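Local structure of uncharacterized protein (Enterococcus faecalis, 3D3Y) at residues T131-R134 with E135-L139. The protein is of unknown function but belongs to the M16 peptidase family, contains a domain of its inactive type and may bind a metal ion. Sequence-based numbering, arbitrary orientation.
Sequences TFQR and EKENL
Two successive turns of the alpha-helix 129-148 are joined here, with the four i to i+4 backbone bonds running from the amides of Glu135, Lys136, Glu137 and Asn138 back to the carbonyls of Thr131, Phe132, Gln133 and Arg134. The Glu137 N to Gln133 O bond is the straightest of them. The side chains add a salt bridge between neighbours: Arg134 NH2 lies 2.8 Å from Glu135 OE2. Arg134 leaves the helix extended and then bends at chi3 (37°), which swings its guanidinium back alongside the Glu135 side chain; the two flat groups stand 74° apart, and a single nitrogen makes the bridge. Glu135 is buried. NH2 also bonds Thr52 OG1, so the pair is tied to helix 40-52, against which Glu135 packs at Ser48 and Thr52, while NE makes a long, weak ion pair with Glu130. M16 peptidases are made of alpha/beta domains in which helices pack against a mixed beta-sheet, and on this helix one flank meets its helical neighbours while another is open to solvent. On the inward flank the Lys136 chain, fully extended, crosses the Phe132 ring at an oblique angle, its CD 3.7 Å from CE2. Beyond the ring its ammonium NZ bonds the carbonyls of Ala181 and Glu183, while Phe132 itself rests on Leu45 and Leu188. Toward solvent, Gln133 and Glu137 run side by side with amide and carboxylate planes only 6° apart; Glu137 OE2 comes to 3.5 Å from Gln133 CG. One turn on from Arg134, Asn138 holds its CG beside its own backbone N, which sets the amide over the Arg134 carbonyl, CG 3.2 Å from Arg134 O, with ND2 3.9 Å from Arg134 CG.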
# COMPACT_ATOMS: atom_id res chain seq x y z
N THR A 131 -17.23 -3.52 21.87
CA THR A 131 -16.04 -3.61 21.04
C THR A 131 -16.27 -2.84 19.75
O THR A 131 -15.37 -2.11 19.29
CB THR A 131 -15.69 -5.09 20.67
OG1 THR A 131 -15.34 -5.82 21.86
CG2 THR A 131 -14.53 -5.13 19.69
N PHE A 132 -17.46 -2.99 19.17
CA PHE A 132 -17.74 -2.34 17.91
C PHE A 132 -17.69 -0.81 18.03
O PHE A 132 -17.09 -0.13 17.22
CB PHE A 132 -19.13 -2.73 17.35
CG PHE A 132 -19.41 -2.05 16.06
CD1 PHE A 132 -18.82 -2.53 14.89
CD2 PHE A 132 -20.13 -0.83 16.03
CE1 PHE A 132 -19.00 -1.88 13.69
CE2 PHE A 132 -20.32 -0.16 14.81
CZ PHE A 132 -19.75 -0.68 13.65
N GLN A 133 -18.38 -0.28 19.02
CA GLN A 133 -18.41 1.17 19.18
C GLN A 133 -17.02 1.76 19.45
O GLN A 133 -16.67 2.79 18.86
CB GLN A 133 -19.39 1.51 20.29
CG GLN A 133 -19.36 2.92 20.86
CD GLN A 133 -19.64 2.86 22.35
OE1 GLN A 133 -18.79 2.39 23.13
NE2 GLN A 133 -20.85 3.26 22.74
N ARG A 134 -16.25 1.11 20.32
CA ARG A 134 -14.87 1.51 20.58
C ARG A 134 -14.03 1.57 19.30
O ARG A 134 -13.35 2.58 19.06
CB ARG A 134 -14.21 0.58 21.59
CG ARG A 134 -12.68 0.84 21.77
CD ARG A 134 -12.10 0.18 23.04
NE ARG A 134 -12.70 -1.14 23.35
CZ ARG A 134 -12.37 -2.30 22.76
NH1 ARG A 134 -12.99 -3.42 23.13
NH2 ARG A 134 -11.44 -2.35 21.81
N GLU A 135 -14.08 0.51 18.49
CA GLU A 135 -13.25 0.46 17.27
C GLU A 135 -13.72 1.44 16.19
O GLU A 135 -12.90 2.00 15.44
CB GLU A 135 -13.19 -0.96 16.68
CG GLU A 135 -12.40 -1.98 17.53
CD GLU A 135 -11.09 -1.41 18.04
OE1 GLU A 135 -10.38 -0.74 17.27
OE2 GLU A 135 -10.76 -1.61 19.23
N LYS A 136 -15.03 1.65 16.12
CA LYS A 136 -15.60 2.63 15.20
C LYS A 136 -15.10 4.06 15.58
O LYS A 136 -14.63 4.80 14.71
CB LYS A 136 -17.12 2.57 15.22
CG LYS A 136 -17.78 3.51 14.18
CD LYS A 136 -19.31 3.33 14.09
CE LYS A 136 -19.91 4.34 13.10
NZ LYS A 136 -21.42 4.15 12.96
N GLU A 137 -15.23 4.40 16.86
CA GLU A 137 -14.72 5.66 17.40
C GLU A 137 -13.20 5.80 17.15
O GLU A 137 -12.76 6.89 16.78
CB GLU A 137 -15.00 5.75 18.90
CG GLU A 137 -16.47 5.98 19.25
CD GLU A 137 -16.78 5.85 20.75
OE1 GLU A 137 -15.89 5.47 21.55
OE2 GLU A 137 -17.94 6.12 21.12
N ASN A 138 -12.43 4.71 17.34
CA ASN A 138 -10.97 4.73 17.09
C ASN A 138 -10.64 4.99 15.63
O ASN A 138 -9.76 5.79 15.33
CB ASN A 138 -10.27 3.41 17.49
CG ASN A 138 -10.20 3.21 19.00
OD1 ASN A 138 -10.55 4.10 19.76
ND2 ASN A 138 -9.77 2.02 19.43
N LEU A 139 -11.38 4.35 14.73
CA LEU A 139 -11.15 4.55 13.32
C LEU A 139 -11.53 5.96 12.90
O LEU A 139 -10.83 6.58 12.13
CB LEU A 139 -11.83 3.48 12.45
CG LEU A 139 -11.60 3.63 10.94
CD1 LEU A 139 -10.10 3.53 10.55
CD2 LEU A 139 -12.42 2.63 10.11